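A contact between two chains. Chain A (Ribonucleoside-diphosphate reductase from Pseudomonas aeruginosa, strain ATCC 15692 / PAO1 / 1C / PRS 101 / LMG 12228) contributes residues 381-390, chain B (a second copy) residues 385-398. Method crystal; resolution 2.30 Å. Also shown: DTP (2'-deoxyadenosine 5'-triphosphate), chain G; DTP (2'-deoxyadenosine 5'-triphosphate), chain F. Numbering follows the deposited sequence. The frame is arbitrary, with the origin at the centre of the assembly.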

# COMPACT_ATOMS: atom_id res chain seq x y z
N ASP A 381 -7.38 40.19 24.46
CA ASP A 381 -7.53 40.21 25.91
C ASP A 381 -8.66 39.27 26.29
O ASP A 381 -9.59 39.03 25.50
CB ASP A 381 -7.78 41.64 26.45
CG ASP A 381 -9.08 42.24 25.98
OD1 ASP A 381 -9.10 42.83 24.88
OD2 ASP A 381 -10.07 42.13 26.73
N LEU A 382 -8.57 38.71 27.50
CA LEU A 382 -9.49 37.65 27.90
C LEU A 382 -10.92 38.14 27.97
O LEU A 382 -11.85 37.42 27.61
CB LEU A 382 -9.06 37.07 29.25
CG LEU A 382 -9.71 35.73 29.61
CD1 LEU A 382 -9.28 34.64 28.64
CD2 LEU A 382 -9.39 35.34 31.06
N SER A 383 -11.13 39.37 28.47
CA SER A 383 -12.48 39.92 28.53
C SER A 383 -13.06 40.09 27.13
O SER A 383 -14.22 39.73 26.88
CB SER A 383 -12.46 41.24 29.28
OG SER A 383 -13.77 41.76 29.44
N GLY A 384 -12.27 40.64 26.20
CA GLY A 384 -12.74 40.81 24.84
C GLY A 384 -12.87 39.51 24.09
O GLY A 384 -13.73 39.38 23.21
N ILE A 385 -12.04 38.52 24.42
CA ILE A 385 -12.23 37.18 23.85
C ILE A 385 -13.61 36.66 24.23
O ILE A 385 -14.37 36.19 23.37
CB ILE A 385 -11.11 36.24 24.32
CG1 ILE A 385 -9.82 36.54 23.54
CG2 ILE A 385 -11.51 34.77 24.15
CD1 ILE A 385 -8.57 35.99 24.19
N TYR A 386 -13.96 36.74 25.52
CA TYR A 386 -15.25 36.23 25.96
C TYR A 386 -16.39 37.19 25.66
O TYR A 386 -17.55 36.77 25.68
CB TYR A 386 -15.18 35.88 27.45
CG TYR A 386 -14.69 34.46 27.61
CD1 TYR A 386 -13.34 34.16 27.59
CD2 TYR A 386 -15.59 33.40 27.69
CE1 TYR A 386 -12.89 32.85 27.69
CE2 TYR A 386 -15.16 32.10 27.79
CZ TYR A 386 -13.81 31.82 27.79
OH TYR A 386 -13.38 30.52 27.89
N GLY A 387 -16.09 38.45 25.36
CA GLY A 387 -17.09 39.30 24.75
C GLY A 387 -17.39 38.89 23.32
O GLY A 387 -18.53 39.00 22.87
N ALA A 388 -16.38 38.37 22.61
CA ALA A 388 -16.59 37.88 21.25
C ALA A 388 -17.34 36.55 21.25
O ALA A 388 -18.17 36.30 20.37
CB ALA A 388 -15.24 37.74 20.54
N ILE A 389 -17.05 35.69 22.23
CA ILE A 389 -17.85 34.48 22.40
C ILE A 389 -19.30 34.84 22.67
O ILE A 389 -20.22 34.22 22.14
CB ILE A 389 -17.28 33.60 23.53
CG1 ILE A 389 -15.81 33.28 23.30
CG2 ILE A 389 -18.09 32.31 23.65
CD1 ILE A 389 -15.53 32.54 22.03
N HIS A 390 -19.51 35.85 23.51
CA HIS A 390 -20.87 36.29 23.83
C HIS A 390 -21.58 36.81 22.58
O HIS A 390 -22.76 36.51 22.37
CB HIS A 390 -20.80 37.37 24.91
CG HIS A 390 -22.14 37.86 25.36
ND1 HIS A 390 -22.92 38.70 24.59
CD2 HIS A 390 -22.83 37.67 26.51
CE1 HIS A 390 -24.04 38.98 25.24
NE2 HIS A 390 -24.00 38.37 26.41
N ILE B 385 -26.58 33.81 30.19
CA ILE B 385 -25.81 32.57 30.23
C ILE B 385 -24.37 32.84 29.81
O ILE B 385 -23.42 32.39 30.46
CB ILE B 385 -26.46 31.50 29.34
CG1 ILE B 385 -27.74 30.99 30.00
CG2 ILE B 385 -25.48 30.34 29.08
CD1 ILE B 385 -28.65 30.18 29.08
N TYR B 386 -24.19 33.60 28.72
CA TYR B 386 -22.84 33.89 28.26
C TYR B 386 -22.20 35.04 29.02
O TYR B 386 -20.97 35.14 29.06
CB TYR B 386 -22.86 34.15 26.75
CG TYR B 386 -22.71 32.83 26.03
CD1 TYR B 386 -23.82 32.03 25.76
CD2 TYR B 386 -21.46 32.35 25.69
CE1 TYR B 386 -23.68 30.81 25.14
CE2 TYR B 386 -21.31 31.13 25.07
CZ TYR B 386 -22.42 30.37 24.80
OH TYR B 386 -22.26 29.15 24.18
N GLY B 387 -22.99 35.90 29.66
CA GLY B 387 -22.44 36.78 30.67
C GLY B 387 -21.89 36.00 31.85
O GLY B 387 -20.82 36.32 32.39
N ALA B 388 -22.62 34.96 32.27
CA ALA B 388 -22.15 34.12 33.37
C ALA B 388 -20.87 33.39 32.98
O ALA B 388 -19.96 33.24 33.81
CB ALA B 388 -23.24 33.13 33.76
N ILE B 389 -20.78 32.93 31.73
CA ILE B 389 -19.57 32.27 31.26
C ILE B 389 -18.42 33.27 31.17
O ILE B 389 -17.26 32.93 31.45
CB ILE B 389 -19.84 31.58 29.91
CG1 ILE B 389 -20.84 30.44 30.11
CG2 ILE B 389 -18.55 31.08 29.28
CD1 ILE B 389 -21.51 29.98 28.84
N HIS B 390 -18.71 34.50 30.76
CA HIS B 390 -17.71 35.56 30.78
C HIS B 390 -17.20 35.80 32.19
O HIS B 390 -15.98 35.94 32.41
CB HIS B 390 -18.31 36.84 30.20
CG HIS B 390 -17.36 37.99 30.12
ND1 HIS B 390 -16.91 38.66 31.24
CD2 HIS B 390 -16.80 38.61 29.06
CE1 HIS B 390 -16.10 39.63 30.87
NE2 HIS B 390 -16.02 39.63 29.55
N ASP B 391 -18.10 35.83 33.17
CA ASP B 391 -17.69 36.00 34.55
C ASP B 391 -16.78 34.86 35.00
O ASP B 391 -15.77 35.11 35.68
CB ASP B 391 -18.93 36.10 35.44
CG ASP B 391 -19.68 37.40 35.24
OD1 ASP B 391 -19.08 38.36 34.70
OD2 ASP B 391 -20.87 37.49 35.63
N ASN B 392 -17.10 33.62 34.62
CA ASN B 392 -16.26 32.48 35.01
C ASN B 392 -14.83 32.69 34.55
O ASN B 392 -13.88 32.48 35.32
CB ASN B 392 -16.81 31.18 34.42
CG ASN B 392 -17.98 30.60 35.22
OD1 ASN B 392 -18.45 29.51 34.90
ND2 ASN B 392 -18.46 31.31 36.24
N ALA B 393 -14.65 33.09 33.29
CA ALA B 393 -13.31 33.29 32.76
C ALA B 393 -12.58 34.41 33.51
O ALA B 393 -11.40 34.28 33.83
CB ALA B 393 -13.37 33.59 31.26
N MET B 394 -13.28 35.51 33.78
CA MET B 394 -12.65 36.65 34.46
C MET B 394 -12.28 36.32 35.90
O MET B 394 -11.21 36.71 36.37
CB MET B 394 -13.58 37.87 34.43
CG MET B 394 -13.73 38.52 33.07
SD MET B 394 -12.17 38.76 32.21
CE MET B 394 -12.29 37.41 31.06
N LEU B 395 -13.16 35.62 36.62
CA LEU B 395 -12.90 35.29 38.01
C LEU B 395 -11.87 34.17 38.16
O LEU B 395 -11.24 34.07 39.22
CB LEU B 395 -14.21 34.89 38.70
CG LEU B 395 -15.26 36.00 38.79
CD1 LEU B 395 -16.62 35.42 39.12
CD2 LEU B 395 -14.87 37.04 39.84
N SER B 396 -11.70 33.33 37.14
CA SER B 396 -10.70 32.28 37.15
C SER B 396 -9.37 32.74 36.59
O SER B 396 -8.43 31.94 36.53
CB SER B 396 -11.20 31.08 36.33
OG SER B 396 -12.15 30.34 37.07
N LYS B 397 -9.27 34.00 36.17
CA LYS B 397 -8.06 34.46 35.50
C LYS B 397 -6.82 34.28 36.37
O LYS B 397 -5.71 34.12 35.84
CB LYS B 397 -8.22 35.93 35.10
CG LYS B 397 -7.20 36.38 34.10
CD LYS B 397 -7.35 37.84 33.73
CE LYS B 397 -6.37 38.19 32.64
NZ LYS B 397 -5.94 39.61 32.68
N PHE B 398 -6.98 34.27 37.69
CA PHE B 398 -5.87 34.09 38.63
C PHE B 398 -6.20 32.97 39.62
O PHE B 398 -6.20 33.15 40.84
CB PHE B 398 -5.56 35.39 39.37
CG PHE B 398 -5.47 36.60 38.47
CD1 PHE B 398 -4.30 36.88 37.78
CD2 PHE B 398 -6.54 37.45 38.33
CE1 PHE B 398 -4.21 37.99 36.95
CE2 PHE B 398 -6.46 38.56 37.50
CZ PHE B 398 -5.30 38.83 36.81
PG DTP G . -1.21 42.23 28.67
O1G DTP G . -0.38 41.03 29.00
O2G DTP G . -0.40 43.52 28.61
O3G DTP G . -1.95 42.07 27.34
PB DTP G . -3.93 42.31 29.63
O1B DTP G . -4.35 42.74 28.29
O2B DTP G . -4.62 43.13 30.72
O3B DTP G . -2.35 42.47 29.76
PA DTP G . -5.35 39.93 29.10
O1A DTP G . -5.88 40.87 28.12
O2A DTP G . -6.48 39.55 30.03
O3A DTP G . -4.25 40.77 29.88
O5' DTP G . -4.79 38.66 28.36
C5' DTP G . -3.96 38.76 27.18
C4' DTP G . -3.91 37.42 26.48
O4' DTP G . -3.58 36.39 27.44
C3' DTP G . -5.20 36.99 25.80
O3' DTP G . -4.92 36.38 24.54
C2' DTP G . -5.80 35.97 26.77
C1' DTP G . -4.57 35.37 27.43
N9 DTP G . -4.78 34.94 28.80
C8 DTP G . -4.78 35.74 29.91
N7 DTP G . -5.06 35.12 31.03
C5 DTP G . -5.25 33.80 30.63
C6 DTP G . -5.56 32.63 31.34
N6 DTP G . -5.74 32.59 32.66
N1 DTP G . -5.66 31.48 30.64
C2 DTP G . -5.47 31.51 29.32
N3 DTP G . -5.18 32.55 28.54
C4 DTP G . -5.08 33.68 29.26
PG DTP F . -38.09 34.16 26.20
O1G DTP F . -38.18 32.87 25.44
O2G DTP F . -37.94 33.96 27.71
O3G DTP F . -39.29 35.09 25.96
PB DTP F . -35.61 35.67 26.52
O1B DTP F . -35.05 36.81 25.75
O2B DTP F . -36.08 36.12 27.90
O3B DTP F . -36.83 35.01 25.73
PA DTP F . -33.66 33.70 25.66
O1A DTP F . -32.49 34.51 25.26
O2A DTP F . -34.52 33.43 24.43
O3A DTP F . -34.52 34.52 26.71
O5' DTP F . -33.32 32.31 26.34
C5' DTP F . -34.25 31.52 27.10
C4' DTP F . -33.69 30.12 27.21
O4' DTP F . -33.59 29.55 25.89
C3' DTP F . -32.29 30.03 27.83
O3' DTP F . -32.20 28.85 28.64
C2' DTP F . -31.38 29.93 26.61
C1' DTP F . -32.24 29.19 25.61
N9 DTP F . -31.96 29.52 24.22
C8 DTP F . -32.27 30.69 23.58
N7 DTP F . -31.86 30.74 22.33
C5 DTP F . -31.25 29.51 22.14
C6 DTP F . -30.60 28.94 21.03
N6 DTP F . -30.45 29.56 19.85
N1 DTP F . -30.10 27.69 21.17
C2 DTP F . -30.24 27.07 22.34
N3 DTP F . -30.82 27.51 23.46
C4 DTP F . -31.31 28.75 23.29
O HOH W 1 -19.01 34.69 26.87

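What fills the apolar centre of the contact? Two tyrosines and the aliphatic side chains around them. A:Tyr386 points toward chain B, and B:Ala393 CB lies over one face of its ring, 3.7 Å from the ring centroid and only 13° off the normal, so a methyl group meets the pi cloud in a CH-pi contact. At the ring edge, A:Tyr386 CE2 touches B:Ile389 CG2 at 3.8 Å. The second tyrosine makes a related contact in reverse: B:Tyr386 CE2 approaches A:Ile389 CG2 at 3.7 Å. Both tyrosines share the m rotamer, and their hydroxyls are hydrogen-bonded elsewhere in the structure.

How do the backbones bring these side chains together? The two helices run nearly antiparallel, at 161°, with their axes 9.4 Å apart at closest approach. The register is reciprocal at the Tyr386 and His390 pairs: A:Tyr386 CA lies 5.5 Å from B:His390 CA, and A:His390 CA lies 5.4 Å from B:Tyr386 CA. Between these pairs, water 1 donates to both A:Tyr386 O (2.8 Å) and B:Tyr386 O (3.0 Å), linking the helices through carbonyl oxygens that also accept backbone bonds within their own helices.

What do the histidines contribute? Each imidazole, in the t rotamer, starts sideways, but its ring comes in against the other helix beside a glycine, which has no side chain. A:His390 CD2 packs 3.5 Å from B:Tyr386 CB and 3.6 Å from B:Gly387 N; B:His390 CD2 packs 3.6 Å from A:Tyr386 CB and 3.8 Å from A:Gly387 N. Their polar roles differ. B:His390 NE2 hydrogen-bonds with A:Ser383 OG at 3.1 Å, and it can also donate weakly to A:Ser383 O at 3.2 Å, with an angle of 127°. A:His390 NE2 instead finds its partner just outside the stretches.

How does the contact end near the nucleotide? B:Met394 bends its side chain toward the start of the chain A helix, placing CE 3.4 Å from A:Leu382 CG, while A:Leu382 CD2 also packs 3.9 Å from B:Lys397 CG. The extended lysine then carries its amino group past this apolar patch to the 2'-deoxyadenosine 5'-triphosphate of chain G, where B:Lys397 NZ donates to O2A at 2.7 Å, pairing a normally cationic group with phosphate oxygen. A:Leu382 N donates weakly to the same O2A at 3.4 Å, so both chains hold one phosphate oxygen. Beside it, A:Asp381 caps the helix, its OD2 accepting from A:Gly384 N at 2.7 Å.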